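Local coordinates for protein argonaute (Marinitoga piezophila, PDB 5I4A), which cleaves single-stranded DNA targets as an endonuclease guided by short RNAs that carry a 5'-hydroxyl end, at residues A[17-22]-A[76-81]; A[287-292]-A[427-432]; A[539-544]-A[584-589]. All blocks are in the same frame, centred on the assembly; numbering follows the deposited sequence.

Interaction 1: residues A[17-22]-A[76-81]; sequences IKRLYF and EIIKEE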
loop_
_atom_site.group_PDB
_atom_site.type_symbol
_atom_site.label_atom_id
_atom_site.label_comp_id
_atom_site.label_asym_id
_atom_site.label_seq_id
_atom_site.Cartn_x
_atom_site.Cartn_y
_atom_site.Cartn_z
ATOM N N ILE A 17 15.594 29.134 7.227
ATOM C CA ILE A 17 16.079 28.333 8.343
ATOM C C ILE A 17 17.266 29.050 8.967
ATOM O O ILE A 17 18.139 29.558 8.254
ATOM C CB ILE A 17 16.475 26.911 7.889
ATOM C CG1 ILE A 17 15.259 26.178 7.317
ATOM C CG2 ILE A 17 17.096 26.120 9.034
ATOM C CD1 ILE A 17 14.049 26.200 8.225
ATOM N N LYS A 18 17.289 29.101 10.295
ATOM C CA LYS A 18 18.392 29.688 11.044
ATOM C C LYS A 18 19.198 28.577 11.702
ATOM O O LYS A 18 18.624 27.657 12.294
ATOM C CB LYS A 18 17.885 30.675 12.100
ATOM C CG LYS A 18 19.001 31.337 12.898
ATOM C CD LYS A 18 18.683 32.785 13.238
ATOM C CE LYS A 18 18.099 32.929 14.634
ATOM N NZ LYS A 18 17.878 34.361 14.984
ATOM N N ARG A 19 20.522 28.661 11.594
ATOM C CA ARG A 19 21.421 27.694 12.210
ATOM C C ARG A 19 22.265 28.400 13.260
ATOM O O ARG A 19 23.056 29.293 12.931
ATOM C CB ARG A 19 22.307 27.013 11.163
ATOM C CG ARG A 19 23.256 25.981 11.753
ATOM C CD ARG A 19 23.691 24.932 10.739
ATOM N NE ARG A 19 24.194 25.507 9.497
ATOM C CZ ARG A 19 23.754 25.176 8.288
ATOM N NH1 ARG A 19 22.804 24.262 8.151
ATOM N NH2 ARG A 19 24.273 25.751 7.211
ATOM N N LEU A 20 22.095 28.001 14.517
ATOM C CA LEU A 20 22.819 28.567 15.645
ATOM C C LEU A 20 23.897 27.595 16.105
ATOM O O LEU A 20 23.753 26.379 15.970
ATOM C CB LEU A 20 21.870 28.873 16.807
ATOM C CG LEU A 20 20.619 29.686 16.469
ATOM C CD1 LEU A 20 19.755 29.864 17.703
ATOM C CD2 LEU A 20 21.005 31.029 15.887
ATOM N N TYR A 21 24.977 28.140 16.662
ATOM C CA TYR A 21 26.129 27.352 17.068
ATOM C C TYR A 21 26.411 27.536 18.552
ATOM O O TYR A 21 26.159 28.600 19.125
ATOM C CB TYR A 21 27.373 27.731 16.259
ATOM C CG TYR A 21 27.313 27.304 14.810
ATOM C CD1 TYR A 21 26.685 28.094 13.857
ATOM C CD2 TYR A 21 27.886 26.108 14.397
ATOM C CE1 TYR A 21 26.628 27.706 12.533
ATOM C CE2 TYR A 21 27.836 25.712 13.074
ATOM C CZ TYR A 21 27.207 26.517 12.147
ATOM O OH TYR A 21 27.154 26.129 10.829
ATOM N N PHE A 22 26.947 26.482 19.166
ATOM C CA PHE A 22 27.301 26.479 20.577
ATOM C C PHE A 22 28.613 25.731 20.752
ATOM O O PHE A 22 28.924 24.813 19.987
ATOM C CB PHE A 22 26.204 25.826 21.434
ATOM C CG PHE A 22 24.851 26.458 21.268
ATOM C CD1 PHE A 22 24.004 26.056 20.250
ATOM C CD2 PHE A 22 24.430 27.458 22.129
ATOM C CE1 PHE A 22 22.762 26.639 20.091
ATOM C CE2 PHE A 22 23.186 28.045 21.977
ATOM C CZ PHE A 22 22.353 27.635 20.958
ATOM N N GLU A 76 23.813 31.371 10.700
ATOM C CA GLU A 76 23.587 31.188 9.276
ATOM C C GLU A 76 22.092 31.177 8.996
ATOM O O GLU A 76 21.295 30.676 9.795
ATOM C CB GLU A 76 24.241 29.896 8.772
ATOM C CG GLU A 76 25.759 29.917 8.859
ATOM C CD GLU A 76 26.366 28.533 8.881
ATOM O OE1 GLU A 76 25.727 27.612 9.431
ATOM O OE2 GLU A 76 27.482 28.364 8.347
ATOM N N ILE A 77 21.722 31.743 7.852
ATOM C CA ILE A 77 20.336 31.821 7.411
ATOM C C ILE A 77 20.252 31.183 6.034
ATOM O O ILE A 77 20.916 31.638 5.095
ATOM C CB ILE A 77 19.827 33.271 7.386
ATOM C CG1 ILE A 77 19.617 33.772 8.818
ATOM C CG2 ILE A 77 18.544 33.371 6.575
ATOM C CD1 ILE A 77 20.039 35.205 9.040
ATOM N N ILE A 78 19.455 30.125 5.919
ATOM C CA ILE A 78 19.280 29.396 4.669
ATOM C C ILE A 78 17.844 29.597 4.215
ATOM O O ILE A 78 16.904 29.195 4.913
ATOM C CB ILE A 78 19.601 27.903 4.829
ATOM C CG1 ILE A 78 20.844 27.709 5.702
ATOM C CG2 ILE A 78 19.792 27.248 3.469
ATOM C CD1 ILE A 78 22.112 28.296 5.114
ATOM N N LYS A 79 17.671 30.221 3.055
ATOM C CA LYS A 79 16.337 30.408 2.507
ATOM C C LYS A 79 15.788 29.086 1.986
ATOM O O LYS A 79 16.533 28.225 1.507
ATOM C CB LYS A 79 16.366 31.432 1.377
ATOM C CG LYS A 79 16.913 32.775 1.789
ATOM C CD LYS A 79 17.258 33.594 0.571
ATOM C CE LYS A 79 17.521 35.034 0.937
ATOM N NZ LYS A 79 17.385 35.873 -0.272
ATOM N N GLU A 80 14.466 28.930 2.086
ATOM C CA GLU A 80 13.816 27.756 1.513
ATOM C C GLU A 80 14.137 27.618 0.032
ATOM O O GLU A 80 14.217 26.496 -0.482
ATOM C CB GLU A 80 12.305 27.839 1.737
ATOM C CG GLU A 80 11.530 26.589 1.346
ATOM C CD GLU A 80 11.123 26.584 -0.115
ATOM O OE1 GLU A 80 11.177 27.657 -0.751
ATOM O OE2 GLU A 80 10.750 25.508 -0.628
ATOM N N GLU A 81 14.331 28.741 -0.663
ATOM C CA GLU A 81 14.766 28.706 -2.056
ATOM C C GLU A 81 16.043 27.890 -2.217
ATOM O O GLU A 81 16.132 27.013 -3.082
ATOM C CB GLU A 81 15.001 30.126 -2.572
ATOM C CG GLU A 81 13.759 30.887 -2.984
ATOM C CD GLU A 81 14.104 32.232 -3.600
ATOM O OE1 GLU A 81 14.493 33.152 -2.850
ATOM O OE2 GLU A 81 14.004 32.362 -4.839
#

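Interaction 2: residues A[287-292]-A[427-432]; sequences YSFYKN and PECKPF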
loop_
_atom_site.group_PDB
_atom_site.type_symbol
_atom_site.label_atom_id
_atom_site.label_comp_id
_atom_site.label_asym_id
_atom_site.label_seq_id
_atom_site.Cartn_x
_atom_site.Cartn_y
_atom_site.Cartn_z
ATOM N N TYR A 287 -23.996 -9.637 -19.209
ATOM C CA TYR A 287 -23.671 -9.301 -20.589
ATOM C C TYR A 287 -22.440 -10.030 -21.108
ATOM O O TYR A 287 -21.983 -9.727 -22.219
ATOM C CB TYR A 287 -23.490 -7.786 -20.721
ATOM C CG TYR A 287 -24.631 -6.999 -20.113
ATOM C CD1 TYR A 287 -25.874 -6.954 -20.731
ATOM C CD2 TYR A 287 -24.464 -6.302 -18.921
ATOM C CE1 TYR A 287 -26.923 -6.237 -20.180
ATOM C CE2 TYR A 287 -25.508 -5.581 -18.362
ATOM C CZ TYR A 287 -26.735 -5.554 -18.997
ATOM O OH TYR A 287 -27.780 -4.841 -18.451
ATOM N N SER A 288 -21.888 -10.964 -20.326
ATOM C CA SER A 288 -20.839 -11.892 -20.740
ATOM C C SER A 288 -19.495 -11.200 -20.943
ATOM O O SER A 288 -19.437 -9.972 -21.068
ATOM C CB SER A 288 -21.259 -12.637 -22.012
ATOM O OG SER A 288 -20.409 -13.748 -22.261
ATOM N N PHE A 289 -18.413 -11.983 -20.953
ATOM C CA PHE A 289 -17.087 -11.450 -21.248
ATOM C C PHE A 289 -17.105 -10.678 -22.559
ATOM O O PHE A 289 -17.736 -11.097 -23.531
ATOM C CB PHE A 289 -16.053 -12.575 -21.354
ATOM C CG PHE A 289 -15.407 -12.959 -20.051
ATOM C CD1 PHE A 289 -16.007 -12.668 -18.836
ATOM C CD2 PHE A 289 -14.186 -13.615 -20.047
ATOM C CE1 PHE A 289 -15.400 -13.029 -17.644
ATOM C CE2 PHE A 289 -13.573 -13.977 -18.861
ATOM C CZ PHE A 289 -14.180 -13.683 -17.658
ATOM N N TYR A 290 -16.397 -9.545 -22.580
ATOM C CA TYR A 290 -16.189 -8.817 -23.828
ATOM C C TYR A 290 -15.646 -9.738 -24.915
ATOM O O TYR A 290 -16.081 -9.678 -26.071
ATOM C CB TYR A 290 -15.236 -7.646 -23.585
ATOM C CG TYR A 290 -14.929 -6.808 -24.808
ATOM C CD1 TYR A 290 -15.894 -5.980 -25.367
ATOM C CD2 TYR A 290 -13.667 -6.830 -25.389
ATOM C CE1 TYR A 290 -15.616 -5.207 -26.479
ATOM C CE2 TYR A 290 -13.377 -6.059 -26.500
ATOM C CZ TYR A 290 -14.357 -5.251 -27.041
ATOM O OH TYR A 290 -14.077 -4.482 -28.147
ATOM N N LYS A 291 -14.713 -10.612 -24.555
ATOM C CA LYS A 291 -14.151 -11.588 -25.477
ATOM C C LYS A 291 -13.958 -12.901 -24.739
ATOM O O LYS A 291 -13.308 -12.937 -23.690
ATOM C CB LYS A 291 -12.816 -11.103 -26.050
ATOM C CG LYS A 291 -12.168 -12.064 -27.030
ATOM C CD LYS A 291 -10.658 -11.902 -27.006
ATOM C CE LYS A 291 -10.050 -12.063 -28.386
ATOM N NZ LYS A 291 -9.516 -10.767 -28.892
ATOM N N ASN A 292 -14.533 -13.971 -25.281
ATOM C CA ASN A 292 -14.329 -15.303 -24.728
ATOM C C ASN A 292 -14.370 -16.327 -25.855
ATOM O O ASN A 292 -13.416 -16.429 -26.635
ATOM C CB ASN A 292 -15.377 -15.615 -23.656
ATOM C CG ASN A 292 -14.951 -16.746 -22.731
ATOM O OD1 ASN A 292 -14.280 -17.690 -23.152
ATOM N ND2 ASN A 292 -15.341 -16.655 -21.464
ATOM N N PRO A 427 -5.445 -16.140 -21.212
ATOM C CA PRO A 427 -5.018 -14.963 -21.985
ATOM C C PRO A 427 -5.862 -14.694 -23.218
ATOM O O PRO A 427 -5.908 -13.547 -23.672
ATOM C CB PRO A 427 -3.564 -15.288 -22.355
ATOM C CG PRO A 427 -3.437 -16.772 -22.197
ATOM C CD PRO A 427 -4.382 -17.155 -21.101
ATOM N N GLU A 428 -6.537 -15.694 -23.775
ATOM C CA GLU A 428 -7.396 -15.435 -24.922
ATOM C C GLU A 428 -8.730 -14.818 -24.531
ATOM O O GLU A 428 -9.533 -14.504 -25.417
ATOM C CB GLU A 428 -7.634 -16.721 -25.718
ATOM C CG GLU A 428 -6.394 -17.252 -26.429
ATOM C CD GLU A 428 -5.420 -17.927 -25.484
ATOM O OE1 GLU A 428 -5.876 -18.473 -24.455
ATOM O OE2 GLU A 428 -4.201 -17.904 -25.764
ATOM N N CYS A 429 -8.988 -14.638 -23.241
ATOM C CA CYS A 429 -10.208 -14.006 -22.765
ATOM C C CYS A 429 -9.960 -12.543 -22.408
ATOM O O CYS A 429 -8.828 -12.125 -22.140
ATOM C CB CYS A 429 -10.766 -14.746 -21.547
ATOM S SG CYS A 429 -11.423 -16.386 -21.899
ATOM N N LYS A 430 -11.036 -11.773 -22.411
ATOM C CA LYS A 430 -11.013 -10.383 -21.946
ATOM C C LYS A 430 -12.357 -10.116 -21.290
ATOM O O LYS A 430 -13.382 -9.982 -21.977
ATOM C CB LYS A 430 -10.741 -9.398 -23.078
ATOM C CG LYS A 430 -10.760 -7.933 -22.644
ATOM C CD LYS A 430 -9.796 -7.668 -21.493
ATOM C CE LYS A 430 -8.346 -7.859 -21.908
ATOM N NZ LYS A 430 -7.428 -7.640 -20.755
ATOM N N PRO A 431 -12.405 -10.076 -19.955
ATOM C CA PRO A 431 -13.691 -9.857 -19.274
ATOM C C PRO A 431 -14.393 -8.573 -19.685
ATOM O O PRO A 431 -15.628 -8.554 -19.756
ATOM C CB PRO A 431 -13.294 -9.839 -17.794
ATOM C CG PRO A 431 -12.076 -10.720 -17.736
ATOM C CD PRO A 431 -11.329 -10.426 -19.012
ATOM N N PHE A 432 -13.647 -7.509 -19.970
ATOM C CA PHE A 432 -14.225 -6.216 -20.312
ATOM C C PHE A 432 -13.110 -5.303 -20.796
ATOM O O PHE A 432 -11.932 -5.525 -20.504
ATOM C CB PHE A 432 -14.940 -5.583 -19.110
ATOM C CG PHE A 432 -14.031 -5.312 -17.941
ATOM C CD1 PHE A 432 -13.235 -4.176 -17.908
ATOM C CD2 PHE A 432 -13.973 -6.190 -16.872
ATOM C CE1 PHE A 432 -12.393 -3.930 -16.842
ATOM C CE2 PHE A 432 -13.136 -5.944 -15.796
ATOM C CZ PHE A 432 -12.346 -4.812 -15.783
#

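Interaction 3: residues A[539-544]-A[584-589]; sequences KYTLVE and VKILEN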
loop_
_atom_site.group_PDB
_atom_site.type_symbol
_atom_site.label_atom_id
_atom_site.label_comp_id
_atom_site.label_asym_id
_atom_site.label_seq_id
_atom_site.Cartn_x
_atom_site.Cartn_y
_atom_site.Cartn_z
ATOM N N LYS A 539 7.677 9.941 -26.412
ATOM C CA LYS A 539 7.074 10.883 -25.482
ATOM C C LYS A 539 6.584 10.133 -24.248
ATOM O O LYS A 539 6.140 8.986 -24.338
ATOM C CB LYS A 539 5.945 11.641 -26.183
ATOM C CG LYS A 539 6.480 12.485 -27.351
ATOM C CD LYS A 539 5.422 12.866 -28.384
ATOM C CE LYS A 539 4.747 11.696 -29.051
ATOM N NZ LYS A 539 3.570 12.188 -29.824
ATOM N N TYR A 540 6.713 10.765 -23.083
ATOM C CA TYR A 540 6.507 10.064 -21.824
ATOM C C TYR A 540 5.974 11.028 -20.773
ATOM O O TYR A 540 5.840 12.233 -21.006
ATOM C CB TYR A 540 7.809 9.418 -21.339
ATOM C CG TYR A 540 8.899 10.434 -21.107
ATOM C CD1 TYR A 540 9.753 10.801 -22.135
ATOM C CD2 TYR A 540 9.060 11.043 -19.867
ATOM C CE1 TYR A 540 10.739 11.733 -21.939
ATOM C CE2 TYR A 540 10.050 11.984 -19.663
ATOM C CZ TYR A 540 10.886 12.320 -20.707
ATOM O OH TYR A 540 11.876 13.250 -20.541
ATOM N N THR A 541 5.677 10.475 -19.599
ATOM C CA THR A 541 5.319 11.252 -18.423
ATOM C C THR A 541 5.817 10.510 -17.192
ATOM O O THR A 541 5.757 9.278 -17.134
ATOM C CB THR A 541 3.806 11.488 -18.332
ATOM O OG1 THR A 541 3.495 12.129 -17.088
ATOM C CG2 THR A 541 3.040 10.170 -18.428
ATOM N N LEU A 542 6.322 11.262 -16.220
ATOM C CA LEU A 542 6.836 10.707 -14.974
ATOM C C LEU A 542 5.857 11.035 -13.858
ATOM O O LEU A 542 5.560 12.209 -13.613
ATOM C CB LEU A 542 8.227 11.254 -14.660
ATOM C CG LEU A 542 9.262 10.874 -15.717
ATOM C CD1 LEU A 542 10.672 11.205 -15.252
ATOM C CD2 LEU A 542 9.119 9.399 -16.049
ATOM N N VAL A 543 5.359 9.998 -13.188
ATOM C CA VAL A 543 4.261 10.125 -12.240
ATOM C C VAL A 543 4.683 9.522 -10.909
ATOM O O VAL A 543 5.172 8.387 -10.861
ATOM C CB VAL A 543 2.985 9.440 -12.761
ATOM C CG1 VAL A 543 1.861 9.604 -11.764
ATOM C CG2 VAL A 543 2.593 9.998 -14.122
ATOM N N GLU A 544 4.492 10.278 -9.831
ATOM C CA GLU A 544 4.724 9.793 -8.478
ATOM C C GLU A 544 3.377 9.497 -7.834
ATOM O O GLU A 544 2.499 10.367 -7.789
ATOM C CB GLU A 544 5.501 10.815 -7.649
ATOM C CG GLU A 544 6.916 11.053 -8.134
ATOM C CD GLU A 544 7.654 12.071 -7.289
ATOM O OE1 GLU A 544 6.987 12.833 -6.557
ATOM O OE2 GLU A 544 8.902 12.101 -7.351
ATOM N N VAL A 584 -1.302 11.624 -6.751
ATOM C CA VAL A 584 -0.733 11.487 -8.086
ATOM C C VAL A 584 -0.063 12.808 -8.438
ATOM O O VAL A 584 -0.726 13.852 -8.467
ATOM C CB VAL A 584 -1.803 11.127 -9.132
ATOM C CG1 VAL A 584 -1.159 10.783 -10.457
ATOM C CG2 VAL A 584 -2.672 9.977 -8.643
ATOM N N LYS A 585 1.242 12.767 -8.704
ATOM C CA LYS A 585 2.017 13.967 -9.002
ATOM C C LYS A 585 2.731 13.791 -10.334
ATOM O O LYS A 585 3.575 12.902 -10.471
ATOM C CB LYS A 585 3.033 14.260 -7.896
ATOM C CG LYS A 585 3.926 15.456 -8.191
ATOM C CD LYS A 585 5.041 15.605 -7.171
ATOM C CE LYS A 585 5.820 16.878 -7.421
ATOM N NZ LYS A 585 6.179 17.024 -8.864
ATOM N N ILE A 586 2.410 14.649 -11.300
ATOM C CA ILE A 586 3.071 14.631 -12.606
ATOM C C ILE A 586 4.427 15.310 -12.440
ATOM O O ILE A 586 4.524 16.537 -12.466
ATOM C CB ILE A 586 2.227 15.314 -13.684
ATOM C CG1 ILE A 586 0.782 14.812 -13.640
ATOM C CG2 ILE A 586 2.830 15.064 -15.061
ATOM C CD1 ILE A 586 0.626 13.358 -14.031
ATOM N N LEU A 587 5.481 14.515 -12.264
ATOM C CA LEU A 587 6.824 15.078 -12.156
ATOM C C LEU A 587 7.257 15.717 -13.468
ATOM O O LEU A 587 7.747 16.852 -13.488
ATOM C CB LEU A 587 7.818 13.994 -11.737
ATOM C CG LEU A 587 8.279 13.984 -10.282
ATOM C CD1 LEU A 587 9.497 13.093 -10.131
ATOM C CD2 LEU A 587 8.589 15.390 -9.804
ATOM N N GLU A 588 7.085 14.998 -14.571
ATOM C CA GLU A 588 7.475 15.476 -15.885
ATOM C C GLU A 588 6.396 15.062 -16.874
ATOM O O GLU A 588 5.648 14.107 -16.642
ATOM C CB GLU A 588 8.835 14.914 -16.315
ATOM C CG GLU A 588 9.727 15.906 -17.042
ATOM C CD GLU A 588 10.337 16.931 -16.105
ATOM O OE1 GLU A 588 11.115 16.535 -15.211
ATOM O OE2 GLU A 588 10.029 18.130 -16.256
ATOM N N ASN A 589 6.312 15.792 -17.981
ATOM C CA ASN A 589 5.356 15.436 -19.023
ATOM C C ASN A 589 5.771 16.074 -20.334
ATOM O O ASN A 589 5.879 17.298 -20.425
ATOM C CB ASN A 589 3.934 15.864 -18.655
ATOM C CG ASN A 589 2.927 15.534 -19.738
ATOM O OD1 ASN A 589 3.120 14.597 -20.511
ATOM N ND2 ASN A 589 1.856 16.317 -19.815
#

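Interaction 1: residues A[17-22]-A[76-81]
I17 forms a hydrogen-bonded pair with I78 in the ladder between antiparallel strands 16-22 and 74-79: I17 N donates to I78 O and I78 N to I17 O, each at 2.7 Å. Both isoleucines lie on the face that also carries R19 and E76; I17 reaches on to F87 and T90 of helix 84-101, while I78 turns its CD1 to within 3.9 Å of R19 NH2. K18 and I77, a non-hydrogen-bonded pair, point to the other face, and the CA of K18 touches E76 O. R19 then pairs with E76 twice, through the backbone and through the side chains. Its CG is anti to the backbone N (chi1 -179°), and a bend at chi3 turns NE onto E76 OE1 at 2.6 Å, a salt bridge lying in the guanidinium plane and meeting the oxygen nearly along its C-O axis, with guanidinium and carboxylate almost perpendicular (83°). R19 NH1 is also salt-bridged to E54 of strand 51-56. Two residues on, the Y21 hydroxyl donates to the same OE1 from above the carboxylate plane, a very short 2.5 Å bond. An alanine in place of E76 would remove this shared acceptor and would probably leave R19 NE and the Y21 hydroxyl less firmly placed. This is cross-strand ion pairing on an antiparallel ladder, here joining outermost strand 74-79 to the four-stranded sheet of the N-terminal domain.

Interaction 2: residues A[287-292]-A[427-432]
At the seam where the end of linker L2 meets the chain passing from the Mid into the PIWI domain, two segments without regular strand structure run antiparallel and pair through three backbone hydrogen bonds beside one aromatic ring. That ring belongs to F289. One of its faces receives P431 as a CH-pi contact, CA standing 3.7 Å from the ring centroid and only 13° off the normal, while P431 CG comes to 3.6 Å from F289 CZ, so that ring and proline lie side by side and point the same way. C429 comes to the ring edge instead: its CB lies near the ring plane, 3.9 Å from F289 CD2, and its sulfur makes an edge-on sulfur-aromatic contact. The SG also packs against the carboxamide of N292, whose OD1 and ND2 bond to Q294 and L333. Alongside this packing the backbone forms a classic beta bulge, Y290 and K291 together facing K430. K291 N donates to K430 O at 3.0 Å, and K430 N returns to a lone pair of K291 O at 2.9 Å. The extra residue, Y290, sends its N to P431 O at 3.1 Å; the bond is nearly straight at hydrogen (166°), yet the donor stands above the carbonyl plane. From the bulge, the aliphatic part of K291 reaches back along the other segment, its CD 3.2 Å from E428 O. K430 folds at chi2 and chi3, passes its CG by the Y290 ring, and carries NZ to D471 and the T469 carbonyl.

Interaction 3: residues A[539-544]-A[584-589]
V584 begins the run by packing on V543 of the neighbouring antiparallel strand, the two CG1 methyls at 3.5 Å, tighter than usual van der Waals contact; I602 of helix 595-605 touches both valines. K585 follows on the opposite face as a hydrogen-bonded pair with E544, their backbone N-H groups and carbonyls exchanging two bonds. The two side chains run side by side, with K585 CD 3.4 Å from E544 OE1, but NZ remains 4.9 Å from that oxygen, so any attraction between the charges is probably long-range. I586 returns to the valine face, laying CD1 on V543 CG2 and CG2 against T541 OG1. At L587 the strand takes one helical backbone step (phi -66°, psi -48°), which produces a classic beta bulge: L587 and E588 both face L542, whose O receives L587 N at 2.7 Å and E588 N at 3.3 Å, both weak bonds. The bulge turns L587 across the carboxylate of E544, with CD1 3.0 Å from OE2. E588 O accepts two donors: T541 OG1 lies in its carbonyl plane, whereas L542 N, also at 3.0 Å, comes from above it. N589 forms a non-hydrogen-bonded pair with T541 and turns its amide toward T591 and Y593. The chemistry thus divides by face: V543, V584 and I586 meet helix 595-605, whereas the L587 carbons would probably disfavour the charge of E544, in part offset by the F522 N-H bonded to OE2; its side chain lies about 9 Å from that of D519, a probable manganese ligand.

The three contacts lie apart, interactions 1 and 2 on opposite sides of the chain's centre, about 62 Å between their centres, and interaction 3 in between. Interactions 1 and 3 both join antiparallel strands, but in different sheets: 17-22 with 76-81 sits at the margin of the N-terminal domain sheet and adds an ion pair and a tyrosine hydroxyl to its backbone ladder, whereas 539-544 with 584-589 lies within the mixed sheet of the RNase H-fold PIWI domain and adds packed branched side chains and a doubly accepting carbonyl. Interaction 2, the most buried, joins loops of different regions by aromatic and proline packing. Bulges occur in interactions 2 and 3, while the ladder of interaction 1 is regular.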